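PDB 3KQF: enoyl-CoA hydratase/isomerase family protein from Bacillus anthracis, which probably catalyses the reversible addition of water to 2-enoyl-CoA thioesters, giving 3-hydroxyacyl-CoA, as enoyl-CoA hydratases of the crotonase family do. Local coordinates for residues A[20-25]-A[39-44]; A[43-48]-A[92-97]; A[104-109]-A[202-207]; A[133-138]-A[181-186]; A[174-179]-A[185-190]. All coordinates share one frame; numbering follows the deposited sequence.

In the fold
From the N terminus, contact 1 closes a short loop of 13 residues, folding helix 35-49 back onto strand 19-24. Contact 2 starts on the residues where contact 1 ends, sharing Asn43 and Ile44, and continues the packing to helix 81-99; 43 residues lie between its segments. Contact 3 then opens a long loop, from strand 105-109 to helix 193-206, which contains both contact 4 and contact 5. These two share Glu185 and Phe186: contact 4 brings strand 134-136 of the small sheet to the turn after helix 175-181, and contact 5 lays that helix against strand 186-188, outermost within this chain. Contacts 1, 3 and 5 all reach the six-stranded sheet.

Contact 1: residues A[20-25]-A[39-44]; sequences VKISLN and EELQNI
Ile22 and Leu41 make the closest apolar meeting between strand 19-24 and helix 35-49. The Ile22 branch methyl CG2 lies 3.9 Å from Leu41 CD1, the two side chains meeting at a slant. On Ile22 that methyl stands opposite the backbone N, while CG1 swings beside the N (chi1 -56°) and carries CD1 toward a second, looser partner: Ile22 CD1 lies 4.4 Å from Ile44 CG2 in one of the two Ile44 conformers. The isoleucine can therefore face two helix residues, one branch to each. Leu41 also forks. Its CG is anti to the backbone N (chi1 -172°), which brings the tip to the strand although the CB starts out across it, and its second methyl, CD2, reaches Leu24 CD2 at 4.3 Å. Branched residues suit the places of Ile22 and Leu41 because each offers two methyls to different neighbours, and all four buried aliphatic side chains bring no polar atom with them.

The axes of strand 20-24 and helix 39-44 run antiparallel at 173°, 10.8 Å apart at their closest. They belong to the first strand and the helix of a beta-alpha-beta crossover completed by strand 56-61, within the crotonase fold. Backbone hydrogen bonds join Ile22 to Ile58 and Thr60 of that parallel strand, so the backbone is used in the sheet, while Ile22 and Leu24 bring their side chains to the helix.

Polar groups find partners outside the contact. Glu40 accepts from the backbone N of Gln8 and of Asn9, tying the N-terminal segment to the helix. Within the helix, Asn43 ND2 makes a weak hydrogen bond to Glu39 OE2 at 3.4 Å.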
# COMPACT_ATOMS: atom_id res chain seq x y z
N VAL A 20 -9.33 0.32 -28.21
CA VAL A 20 -10.26 1.42 -28.41
C VAL A 20 -9.79 2.58 -27.55
O VAL A 20 -9.39 2.37 -26.40
CB VAL A 20 -11.73 1.04 -28.06
CG1 VAL A 20 -11.88 0.65 -26.63
CG2 VAL A 20 -12.69 2.20 -28.42
N LYS A 21 -9.80 3.78 -28.11
CA LYS A 21 -9.37 5.00 -27.39
C LYS A 21 -10.56 5.91 -27.28
O LYS A 21 -11.13 6.32 -28.31
CB LYS A 21 -8.23 5.71 -28.15
CG LYS A 21 -7.72 6.97 -27.45
CD LYS A 21 -6.64 7.71 -28.22
CE LYS A 21 -7.19 8.38 -29.47
NZ LYS A 21 -6.22 9.34 -30.05
N ILE A 22 -10.97 6.20 -26.05
CA ILE A 22 -12.08 7.08 -25.78
C ILE A 22 -11.50 8.43 -25.34
O ILE A 22 -10.69 8.47 -24.42
CB ILE A 22 -12.96 6.54 -24.64
CG1 ILE A 22 -13.45 5.12 -24.95
CG2 ILE A 22 -14.13 7.48 -24.40
CD1 ILE A 22 -14.22 4.47 -23.83
N SER A 23 -11.89 9.51 -26.01
CA SER A 23 -11.38 10.83 -25.67
C SER A 23 -12.49 11.78 -25.21
O SER A 23 -13.46 12.01 -25.96
CB SER A 23 -10.69 11.46 -26.88
OG SER A 23 -9.67 10.64 -27.41
N LEU A 24 -12.38 12.32 -24.00
CA LEU A 24 -13.34 13.34 -23.56
C LEU A 24 -13.15 14.48 -24.55
O LEU A 24 -12.02 14.88 -24.81
CB LEU A 24 -13.10 13.78 -22.12
CG LEU A 24 -13.10 12.70 -21.04
CD1 LEU A 24 -12.91 13.31 -19.67
CD2 LEU A 24 -14.38 11.85 -21.07
N ASN A 25 -14.25 15.00 -25.10
CA ASN A 25 -14.18 16.01 -26.15
C ASN A 25 -14.98 17.29 -25.89
O ASN A 25 -15.92 17.62 -26.62
CB ASN A 25 -14.64 15.38 -27.48
CG ASN A 25 -14.32 16.24 -28.69
OD1 ASN A 25 -13.33 16.98 -28.70
ND2 ASN A 25 -15.14 16.12 -29.73
N GLU A 39 -23.74 10.67 -19.93
CA GLU A 39 -24.70 9.83 -20.67
C GLU A 39 -24.03 9.12 -21.86
O GLU A 39 -24.18 7.91 -22.03
CB GLU A 39 -25.87 10.69 -21.19
CG GLU A 39 -26.85 9.98 -22.14
CD GLU A 39 -27.65 8.88 -21.47
OE1 GLU A 39 -27.65 8.80 -20.22
OE2 GLU A 39 -28.29 8.10 -22.21
N GLU A 40 -23.30 9.88 -22.67
CA GLU A 40 -22.58 9.32 -23.83
C GLU A 40 -21.51 8.32 -23.43
O GLU A 40 -21.33 7.28 -24.09
CB GLU A 40 -21.96 10.43 -24.69
CG GLU A 40 -22.97 11.27 -25.42
CD GLU A 40 -22.35 12.33 -26.31
OE1 GLU A 40 -21.13 12.54 -26.25
OE2 GLU A 40 -23.10 12.96 -27.09
N LEU A 41 -20.78 8.64 -22.37
CA LEU A 41 -19.73 7.78 -21.88
C LEU A 41 -20.32 6.46 -21.38
O LEU A 41 -19.81 5.40 -21.71
CB LEU A 41 -18.88 8.49 -20.82
CG LEU A 41 -17.62 7.80 -20.33
CD1 LEU A 41 -16.70 7.36 -21.49
CD2 LEU A 41 -16.87 8.76 -19.39
N GLN A 42 -21.41 6.51 -20.62
CA GLN A 42 -22.06 5.29 -20.15
C GLN A 42 -22.53 4.41 -21.31
O GLN A 42 -22.42 3.20 -21.25
CB GLN A 42 -23.24 5.60 -19.22
CG GLN A 42 -22.85 6.23 -17.87
CD GLN A 42 -24.05 6.44 -16.96
OE1 GLN A 42 -25.19 6.17 -17.34
NE2 GLN A 42 -23.80 6.92 -15.74
N ASN A 43 -23.08 5.02 -22.36
CA ASN A 43 -23.55 4.27 -23.52
C ASN A 43 -22.40 3.55 -24.23
O ASN A 43 -22.54 2.39 -24.60
CB ASN A 43 -24.32 5.18 -24.49
CG ASN A 43 -25.59 5.76 -23.88
OD1 ASN A 43 -26.07 5.30 -22.85
ND2 ASN A 43 -26.15 6.77 -24.53
N ILE A 44 -21.27 4.23 -24.42
CA ILE A 44 -20.12 3.60 -25.08
C ILE A 44 -19.51 2.53 -24.17
O ILE A 44 -19.07 1.49 -24.65
CB ILE A 44 -19.04 4.62 -25.53
CG1 ILE A 44 -17.91 3.90 -26.27
CG2 ILE A 44 -18.48 5.37 -24.35
CD1 ILE A 44 -18.34 3.15 -27.50

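Contact 2: residues A[43-48]-A[92-97]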
# COMPACT_ATOMS: atom_id res chain seq x y z
N ASN A 43 -23.08 5.02 -22.36
CA ASN A 43 -23.55 4.27 -23.52
C ASN A 43 -22.40 3.55 -24.23
O ASN A 43 -22.54 2.39 -24.60
CB ASN A 43 -24.32 5.18 -24.49
CG ASN A 43 -25.59 5.76 -23.88
OD1 ASN A 43 -26.07 5.30 -22.85
ND2 ASN A 43 -26.15 6.77 -24.53
N ILE A 44 -21.27 4.23 -24.42
CA ILE A 44 -20.12 3.60 -25.08
C ILE A 44 -19.51 2.53 -24.17
O ILE A 44 -19.07 1.49 -24.65
CB ILE A 44 -19.04 4.62 -25.53
CG1 ILE A 44 -17.91 3.90 -26.27
CG2 ILE A 44 -18.48 5.37 -24.35
CD1 ILE A 44 -18.34 3.15 -27.50
N LEU A 45 -19.48 2.78 -22.86
CA LEU A 45 -18.96 1.77 -21.91
C LEU A 45 -19.80 0.47 -22.00
O LEU A 45 -19.26 -0.64 -21.94
CB LEU A 45 -18.92 2.33 -20.50
CG LEU A 45 -17.83 3.40 -20.28
CD1 LEU A 45 -17.96 4.08 -18.92
CD2 LEU A 45 -16.43 2.81 -20.45
N THR A 46 -21.12 0.61 -22.17
CA THR A 46 -22.03 -0.55 -22.31
C THR A 46 -21.72 -1.34 -23.56
O THR A 46 -21.82 -2.57 -23.57
CB THR A 46 -23.51 -0.12 -22.34
OG1 THR A 46 -23.81 0.60 -21.15
CG2 THR A 46 -24.45 -1.34 -22.45
N GLN A 47 -21.37 -0.64 -24.64
CA GLN A 47 -21.03 -1.30 -25.90
C GLN A 47 -19.70 -2.06 -25.77
O GLN A 47 -19.61 -3.24 -26.07
CB GLN A 47 -20.97 -0.25 -27.02
CG GLN A 47 -20.64 -0.80 -28.40
CD GLN A 47 -20.95 0.18 -29.54
OE1 GLN A 47 -21.17 1.38 -29.30
NE2 GLN A 47 -20.96 -0.32 -30.77
N ILE A 48 -18.67 -1.38 -25.27
CA ILE A 48 -17.34 -1.99 -25.09
C ILE A 48 -17.38 -3.20 -24.15
O ILE A 48 -16.67 -4.19 -24.37
CB ILE A 48 -16.33 -0.94 -24.59
CG1 ILE A 48 -16.14 0.14 -25.66
CG2 ILE A 48 -14.99 -1.61 -24.26
CD1 ILE A 48 -15.45 1.41 -25.15
N ARG A 92 -20.55 8.76 -10.11
CA ARG A 92 -20.03 7.57 -9.44
C ARG A 92 -20.35 6.28 -10.21
O ARG A 92 -19.50 5.40 -10.30
CB ARG A 92 -20.44 7.48 -7.96
CG ARG A 92 -21.79 6.95 -7.65
CD ARG A 92 -21.87 6.63 -6.14
NE ARG A 92 -21.53 7.80 -5.32
CZ ARG A 92 -22.39 8.71 -4.88
NH1 ARG A 92 -23.69 8.61 -5.14
NH2 ARG A 92 -21.94 9.73 -4.16
N THR A 93 -21.53 6.21 -10.83
CA THR A 93 -21.93 5.05 -11.64
C THR A 93 -21.00 4.88 -12.85
O THR A 93 -20.62 3.77 -13.22
CB THR A 93 -23.38 5.18 -12.11
OG1 THR A 93 -24.24 5.10 -10.97
CG2 THR A 93 -23.75 4.07 -13.09
N THR A 94 -20.65 5.99 -13.47
CA THR A 94 -19.75 5.96 -14.62
C THR A 94 -18.37 5.38 -14.21
O THR A 94 -17.79 4.56 -14.93
CB THR A 94 -19.61 7.36 -15.21
OG1 THR A 94 -20.91 7.87 -15.50
CG2 THR A 94 -18.76 7.33 -16.49
N MSE A 95 -17.86 5.81 -13.06
CA MSE A 95 -16.58 5.30 -12.55
C MSE A 95 -16.65 3.78 -12.35
O MSE A 95 -15.73 3.06 -12.71
CB MSE A 95 -16.19 5.96 -11.23
CG MSE A 95 -16.17 7.48 -11.23
SE MSE A 95 -15.13 8.19 -12.70
CE MSE A 95 -15.26 10.10 -12.35
N GLU A 96 -17.74 3.29 -11.77
CA GLU A 96 -17.91 1.86 -11.56
C GLU A 96 -17.90 1.10 -12.88
O GLU A 96 -17.33 0.03 -12.98
CB GLU A 96 -19.20 1.57 -10.80
CG GLU A 96 -19.15 2.11 -9.40
CD GLU A 96 -20.45 1.97 -8.67
OE1 GLU A 96 -21.52 2.21 -9.30
OE2 GLU A 96 -20.41 1.66 -7.46
N MSE A 97 -18.54 1.67 -13.91
CA MSE A 97 -18.58 1.02 -15.21
C MSE A 97 -17.20 0.93 -15.85
O MSE A 97 -16.88 -0.07 -16.52
CB MSE A 97 -19.58 1.73 -16.14
CG MSE A 97 -21.02 1.68 -15.66
SE MSE A 97 -22.19 2.68 -16.88
CE MSE A 97 -21.86 1.59 -18.41
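Where Leu45 meets Thr94 and Met97, no ring, side-chain amide or carboxylate lies between the helices; the flat group involved is the peptide carbonyl of Thr94, approached at its oxygen end by a methyl, with Leu45 CD1 4.0 Å from Thr94 O. The same CD1 is 4.1 Å from Thr94 CG2, so one leucine branch covers both the backbone and the side chain of this residue.

Met97, deposited as selenomethionine, touches Leu45 at two points. Its CB meets Leu45 CD1; beyond it the chain runs straight through chi2 and then bends at chi3 (62°), turning CE back over helix 35-49. There CE sits 3.7 Å from Leu45 CB and 3.5 Å from Thr46 OG1. A long flexible side chain suits this place, since it can lie over the start of one side chain and still reach the next.

Helical segments 43-48 and 92-97 run nearly parallel, axes 10.4 Å apart and crossing at 21°. Helix 81-99 thus packs beside the crossover helix 35-49, which covers the sheet with other side chains, Ile48 lying on Val20 and Ile22.

Thr94 OG1 bonds to Met90 O, and Gln42 NE2 bridges the helices to it. Thr94 thus offers its methyl CG2, whereas Thr46 meets Met97 CE with a hydroxyl oxygen already engaged by Gln42 O. Adhesion between residues 43-48 and 92-97 therefore rests on dispersion, without a hydrogen bond or charge pair.

Contact 3: residues A[104-109]-A[202-207]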
# COMPACT_ATOMS: atom_id res chain seq x y z
N PRO A 104 -8.53 -4.32 -19.61
CA PRO A 104 -7.72 -3.33 -18.90
C PRO A 104 -8.02 -1.92 -19.47
O PRO A 104 -8.26 -1.77 -20.69
CB PRO A 104 -6.29 -3.73 -19.24
CG PRO A 104 -6.36 -5.19 -19.45
CD PRO A 104 -7.68 -5.39 -20.18
N VAL A 105 -8.00 -0.90 -18.62
CA VAL A 105 -8.25 0.47 -19.03
C VAL A 105 -7.07 1.30 -18.60
O VAL A 105 -6.68 1.28 -17.42
CB VAL A 105 -9.59 1.03 -18.40
CG1 VAL A 105 -9.82 2.47 -18.81
CG2 VAL A 105 -10.80 0.13 -18.73
N ILE A 106 -6.45 1.98 -19.56
CA ILE A 106 -5.28 2.82 -19.33
C ILE A 106 -5.68 4.26 -19.44
O ILE A 106 -6.30 4.66 -20.42
CB ILE A 106 -4.18 2.53 -20.39
CG1 ILE A 106 -3.83 1.02 -20.41
CG2 ILE A 106 -2.96 3.36 -20.13
CD1 ILE A 106 -2.81 0.61 -21.52
N ALA A 107 -5.37 5.05 -18.41
CA ALA A 107 -5.61 6.47 -18.43
C ALA A 107 -4.39 7.16 -19.03
O ALA A 107 -3.25 6.91 -18.61
CB ALA A 107 -5.87 7.00 -17.00
N ALA A 108 -4.60 7.98 -20.05
CA ALA A 108 -3.53 8.77 -20.67
C ALA A 108 -3.86 10.21 -20.30
O ALA A 108 -4.70 10.87 -20.95
CB ALA A 108 -3.48 8.56 -22.20
N ILE A 109 -3.21 10.68 -19.23
CA ILE A 109 -3.48 11.98 -18.64
C ILE A 109 -2.67 13.06 -19.34
O ILE A 109 -1.49 13.26 -19.07
CB ILE A 109 -3.22 11.94 -17.10
CG1 ILE A 109 -3.90 10.70 -16.50
CG2 ILE A 109 -3.74 13.23 -16.43
CD1 ILE A 109 -3.63 10.47 -15.00
N GLU A 202 -0.88 -2.09 -26.99
CA GLU A 202 -0.56 -3.12 -27.98
C GLU A 202 0.11 -4.33 -27.34
O GLU A 202 -0.15 -5.47 -27.72
CB GLU A 202 0.32 -2.57 -29.12
CG GLU A 202 -0.38 -1.65 -30.08
CD GLU A 202 0.55 -1.07 -31.13
OE1 GLU A 202 1.79 -1.01 -30.88
OE2 GLU A 202 0.05 -0.66 -32.18
N LYS A 203 1.00 -4.09 -26.38
CA LYS A 203 1.64 -5.20 -25.68
C LYS A 203 0.60 -6.03 -24.96
O LYS A 203 0.56 -7.25 -25.10
CB LYS A 203 2.68 -4.71 -24.68
CG LYS A 203 3.33 -5.83 -23.86
CD LYS A 203 3.89 -6.96 -24.73
CE LYS A 203 4.69 -7.94 -23.90
NZ LYS A 203 5.34 -9.03 -24.67
N ILE A 204 -0.26 -5.38 -24.20
CA ILE A 204 -1.30 -6.10 -23.44
C ILE A 204 -2.23 -6.84 -24.40
O ILE A 204 -2.61 -7.99 -24.14
CB ILE A 204 -2.08 -5.14 -22.50
CG1 ILE A 204 -1.12 -4.58 -21.45
CG2 ILE A 204 -3.23 -5.88 -21.82
CD1 ILE A 204 -1.69 -3.43 -20.59
N ALA A 205 -2.56 -6.20 -25.53
CA ALA A 205 -3.39 -6.82 -26.55
C ALA A 205 -2.77 -8.07 -27.18
O ALA A 205 -3.49 -8.91 -27.73
CB ALA A 205 -3.73 -5.80 -27.66
N SER A 206 -1.43 -8.17 -27.18
CA SER A 206 -0.76 -9.35 -27.74
C SER A 206 -0.72 -10.53 -26.75
O SER A 206 -0.38 -11.65 -27.12
CB SER A 206 0.66 -9.01 -28.24
OG SER A 206 1.51 -8.66 -27.14
N ASN A 207 -1.03 -10.28 -25.48
CA ASN A 207 -1.09 -11.36 -24.49
C ASN A 207 -2.44 -12.07 -24.57
O ASN A 207 -3.35 -11.61 -25.29
CB ASN A 207 -0.79 -10.83 -23.09
CG ASN A 207 0.64 -10.38 -22.96
OD1 ASN A 207 1.52 -10.83 -23.72
ND2 ASN A 207 0.90 -9.47 -22.01
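Ile204 places its two branches on different partners through its first torsion: with chi1 at -64°, CG1 lies beside the backbone N and CG2 opposite it. CG2 comes up to the ring of Pro104, 4.0 Å from Pro104 CG, and the two side chains pass each other in opposite senses. The other branch extends through chi2 (170°) to CD1, which meets the equally extended Ile106 CD1 at 4.3 Å. Two methyl ends of beta-branched residues therefore join helix to strand, while the stiff proline ring adds an apolar plate just where the strand begins. Tyr168 and Thr169 of the third subunit pack on Pro104 and Ile204, bringing this buried corner to the subunit interface.

Two residues on, Ser206 OG donates to Lys203 O at 2.7 Å, and Ser206 N shares that acceptor; a small hydroxyl residue suits this place because it can fold back onto its own backbone.

Helix 193-206 lies over the six-stranded sheet, with Ile204 also touching Val56 and Phe126 on the strands flanking 105-109. Ile106 packs on the same helix nearer its N terminus, against Ile200 and Ala201.

Contact 4: residues A[133-138]-A[181-186]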
# COMPACT_ATOMS: atom_id res chain seq x y z
N ALA A 133 1.19 17.37 -16.91
CA ALA A 133 -0.09 17.15 -16.25
C ALA A 133 -0.01 17.46 -14.77
O ALA A 133 1.06 17.49 -14.16
CB ALA A 133 -0.57 15.70 -16.44
N SER A 134 -1.17 17.76 -14.21
CA SER A 134 -1.27 18.02 -12.77
C SER A 134 -2.51 17.30 -12.28
O SER A 134 -3.50 17.15 -13.03
CB SER A 134 -1.30 19.52 -12.43
OG SER A 134 -2.25 20.23 -13.19
N LEU A 135 -2.43 16.81 -11.05
CA LEU A 135 -3.49 16.05 -10.47
C LEU A 135 -3.83 16.52 -9.08
O LEU A 135 -3.09 17.30 -8.46
CB LEU A 135 -3.10 14.56 -10.37
CG LEU A 135 -2.76 13.84 -11.68
CD1 LEU A 135 -1.35 14.12 -12.11
CD2 LEU A 135 -3.00 12.31 -11.50
N GLY A 136 -4.94 16.02 -8.58
CA GLY A 136 -5.33 16.34 -7.22
C GLY A 136 -6.81 16.18 -7.00
O GLY A 136 -7.61 16.26 -7.94
N LEU A 137 -7.18 15.96 -5.75
CA LEU A 137 -8.58 15.89 -5.36
C LEU A 137 -8.84 17.19 -4.64
O LEU A 137 -8.62 17.31 -3.44
CB LEU A 137 -8.86 14.68 -4.48
CG LEU A 137 -8.83 13.34 -5.20
CD1 LEU A 137 -9.03 12.20 -4.24
CD2 LEU A 137 -9.90 13.30 -6.28
N THR A 138 -9.36 18.15 -5.40
CA THR A 138 -9.58 19.52 -4.92
C THR A 138 -10.90 19.74 -4.20
O THR A 138 -11.16 20.86 -3.75
CB THR A 138 -9.54 20.48 -6.12
OG1 THR A 138 -10.48 20.02 -7.10
CG2 THR A 138 -8.12 20.53 -6.76
N TYR A 181 4.72 9.34 -5.71
CA TYR A 181 3.78 8.81 -4.72
C TYR A 181 3.12 7.49 -5.13
O TYR A 181 2.44 6.86 -4.31
CB TYR A 181 2.68 9.80 -4.41
CG TYR A 181 3.11 11.21 -4.03
CD1 TYR A 181 4.28 11.44 -3.33
CD2 TYR A 181 2.27 12.29 -4.29
CE1 TYR A 181 4.64 12.74 -2.95
CE2 TYR A 181 2.63 13.59 -3.91
CZ TYR A 181 3.80 13.81 -3.25
OH TYR A 181 4.15 15.11 -2.89
N GLY A 182 3.30 7.11 -6.39
CA GLY A 182 2.69 5.88 -6.92
C GLY A 182 1.29 6.07 -7.48
O GLY A 182 0.57 5.08 -7.75
N LEU A 183 0.89 7.33 -7.67
CA LEU A 183 -0.42 7.68 -8.23
C LEU A 183 -0.44 7.44 -9.74
O LEU A 183 -1.46 7.06 -10.28
CB LEU A 183 -0.80 9.14 -7.89
CG LEU A 183 -2.09 9.70 -8.48
CD1 LEU A 183 -3.37 8.89 -8.08
CD2 LEU A 183 -2.23 11.16 -8.06
N VAL A 184 0.67 7.72 -10.44
CA VAL A 184 0.75 7.41 -11.87
C VAL A 184 1.92 6.43 -12.06
O VAL A 184 2.94 6.50 -11.34
CB VAL A 184 0.85 8.64 -12.78
CG1 VAL A 184 -0.35 9.58 -12.53
CG2 VAL A 184 2.19 9.35 -12.62
N GLU A 185 1.77 5.52 -13.01
CA GLU A 185 2.76 4.46 -13.24
C GLU A 185 3.83 4.82 -14.26
O GLU A 185 4.93 4.25 -14.22
CB GLU A 185 2.05 3.14 -13.60
CG GLU A 185 1.32 2.47 -12.39
CD GLU A 185 0.04 3.17 -11.95
OE1 GLU A 185 -0.59 3.91 -12.76
OE2 GLU A 185 -0.37 2.96 -10.78
N PHE A 186 3.51 5.74 -15.17
CA PHE A 186 4.47 6.23 -16.18
C PHE A 186 4.32 7.75 -16.37
O PHE A 186 3.23 8.31 -16.20
CB PHE A 186 4.21 5.58 -17.54
CG PHE A 186 4.27 4.07 -17.52
CD1 PHE A 186 5.46 3.40 -17.78
CD2 PHE A 186 3.14 3.34 -17.24
CE1 PHE A 186 5.51 2.00 -17.77
CE2 PHE A 186 3.18 1.93 -17.23
CZ PHE A 186 4.36 1.27 -17.47
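Leu135 carries the whole approach of residues 133-138 to Leu183 and Val184. Just before it, Ser134 is held in the small sheet by backbone hydrogen bonding with Ala113. Leu135 itself pairs through its backbone with Ile173 and aims its side chain at the turn. Its CG lies beside the backbone N (chi1 -60°), and the methyl CD2 does the touching: Leu135 CD2 is 3.7 Å from Leu183 CD2, the leucines reaching toward each other tip to tip, and 3.9 Å from Val184 CG1, which it meets at a slant.

Next comes Gly136, with phi at 157°. A side chain on this backbone would run into the carbonyl oxygen of Leu135, which explains the residue type; its N donates to Thr118 OG1. Leu137 then turns to helix 116-123 and to Leu154, a residue that Leu183 also touches.

Opposite, Gly182, the first residue to leave helical angles, forms a Schellman motif. Its positive phi (88°) lets the chain leave the helix, and Leu183 and Val184 follow, directed toward the small sheet. The anti setting of Leu183 CG to its backbone N brings its CD2 forward. The next residue, Glu185, turns to polar chemistry: its OE2 forms a salt bridge with Arg127.

The contact itself is wholly aliphatic and buried, so it probably gains from exclusion of water and from dispersion, with no directional bond to fix it.

Contact 5: residues A[174-179]-A[185-190]; sequences SAQEAK and EFVVPV
Val187, on the outermost strand within this chain of the six-stranded crotonase-fold sheet, packs against Ala175 and Lys179 where helix 175-181 leads by a short turn into strand 186-188, which runs back antiparallel to it. Helical residues 175-179 and the strand run at 158°, with their axes 8.6 Å apart. Val187 uses both methyls. CG2 is tucked beside the helix backbone, 3.7 Å from Ala175 O, and packs against the methylenes of Lys179, 3.9 Å from Lys179 CB. CG1 faces Ala175 CB at 4.2 Å, where a small residue lets strand and helix come close, and borders Gln176 NE2, which is hydrogen-bonded to Glu131 O.

Lys179 passes at a slant over Val187, its CG opposite the backbone N (chi1 -162°), and bends at chi4, so that methylene groups cover Val187 while the ammonium end goes on toward the subunit interface. Its NZ stands 3.8 Å from Glu185 O, too far for a hydrogen bond; its salt bridge is with Glu180 of the third subunit. Glu185 O in turn accepts from Arg162 of that subunit. A lysine fits here because it has both an apolar stem for the valine and a charge for the neighbouring chain.

The helix start is closed by a capping box: Ser174 OG accepts from Glu177 N at 3.1 Å, and Ser174 N donates to Glu177 OE1 at 3.0 Å, approaching that oxygen on its anti side, 32° out of the carboxylate plane.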
# COMPACT_ATOMS: atom_id res chain seq x y z
N SER A 174 2.25 17.86 -9.31
CA SER A 174 2.77 17.66 -10.65
C SER A 174 2.75 16.19 -11.02
O SER A 174 2.62 15.34 -10.16
CB SER A 174 4.21 18.13 -10.74
OG SER A 174 5.05 17.32 -9.94
N ALA A 175 2.98 15.90 -12.29
CA ALA A 175 3.03 14.52 -12.75
C ALA A 175 4.19 13.79 -12.08
O ALA A 175 4.09 12.60 -11.77
CB ALA A 175 3.20 14.50 -14.26
N GLN A 176 5.29 14.52 -11.87
CA GLN A 176 6.51 14.00 -11.26
C GLN A 176 6.26 13.57 -9.82
O GLN A 176 6.71 12.50 -9.39
CB GLN A 176 7.63 15.07 -11.29
CG GLN A 176 8.20 15.37 -12.68
CD GLN A 176 7.23 16.09 -13.64
OE1 GLN A 176 6.30 16.80 -13.24
NE2 GLN A 176 7.50 15.94 -14.94
N GLU A 177 5.52 14.42 -9.09
CA GLU A 177 5.16 14.14 -7.72
C GLU A 177 4.21 12.96 -7.69
O GLU A 177 4.35 12.07 -6.86
CB GLU A 177 4.53 15.38 -7.05
CG GLU A 177 5.56 16.49 -6.82
CD GLU A 177 4.98 17.83 -6.39
OE1 GLU A 177 3.82 18.15 -6.73
OE2 GLU A 177 5.73 18.62 -5.78
N ALA A 178 3.25 12.95 -8.61
CA ALA A 178 2.32 11.83 -8.70
C ALA A 178 3.08 10.51 -8.89
O ALA A 178 2.72 9.49 -8.29
CB ALA A 178 1.35 12.03 -9.83
N LYS A 179 4.10 10.53 -9.75
CA LYS A 179 4.91 9.33 -10.00
C LYS A 179 5.64 8.89 -8.73
O LYS A 179 5.66 7.71 -8.41
CB LYS A 179 5.92 9.53 -11.12
CG LYS A 179 6.41 8.19 -11.66
CD LYS A 179 7.64 8.27 -12.52
CE LYS A 179 7.93 6.89 -13.11
NZ LYS A 179 7.74 5.79 -12.09
N GLU A 185 1.77 5.52 -13.01
CA GLU A 185 2.76 4.46 -13.24
C GLU A 185 3.83 4.82 -14.26
O GLU A 185 4.93 4.25 -14.22
CB GLU A 185 2.05 3.14 -13.60
CG GLU A 185 1.32 2.47 -12.39
CD GLU A 185 0.04 3.17 -11.95
OE1 GLU A 185 -0.59 3.91 -12.76
OE2 GLU A 185 -0.37 2.96 -10.78
N PHE A 186 3.51 5.74 -15.17
CA PHE A 186 4.47 6.23 -16.18
C PHE A 186 4.32 7.75 -16.37
O PHE A 186 3.23 8.31 -16.20
CB PHE A 186 4.21 5.58 -17.54
CG PHE A 186 4.27 4.07 -17.52
CD1 PHE A 186 5.46 3.40 -17.78
CD2 PHE A 186 3.14 3.34 -17.24
CE1 PHE A 186 5.51 2.00 -17.77
CE2 PHE A 186 3.18 1.93 -17.23
CZ PHE A 186 4.36 1.27 -17.47
N VAL A 187 5.43 8.41 -16.71
CA VAL A 187 5.43 9.83 -17.06
C VAL A 187 6.23 9.99 -18.35
O VAL A 187 7.35 9.48 -18.46
CB VAL A 187 5.97 10.75 -15.92
CG1 VAL A 187 6.02 12.19 -16.41
CG2 VAL A 187 5.08 10.65 -14.71
N VAL A 188 5.62 10.64 -19.35
CA VAL A 188 6.25 10.87 -20.64
C VAL A 188 5.92 12.29 -21.13
O VAL A 188 4.97 12.90 -20.65
CB VAL A 188 5.77 9.85 -21.71
CG1 VAL A 188 6.02 8.44 -21.23
CG2 VAL A 188 4.28 10.04 -22.03
N PRO A 189 6.69 12.80 -22.11
CA PRO A 189 6.39 14.14 -22.64
C PRO A 189 5.00 14.15 -23.27
O PRO A 189 4.60 13.14 -23.85
CB PRO A 189 7.48 14.35 -23.70
CG PRO A 189 8.53 13.40 -23.35
CD PRO A 189 7.90 12.23 -22.71
N VAL A 190 4.28 15.27 -23.17
CA VAL A 190 2.90 15.33 -23.70
C VAL A 190 2.82 14.96 -25.19
O VAL A 190 1.91 14.25 -25.61
CB VAL A 190 2.22 16.70 -23.44
CG1 VAL A 190 2.79 17.78 -24.37
CG2 VAL A 190 0.71 16.59 -23.61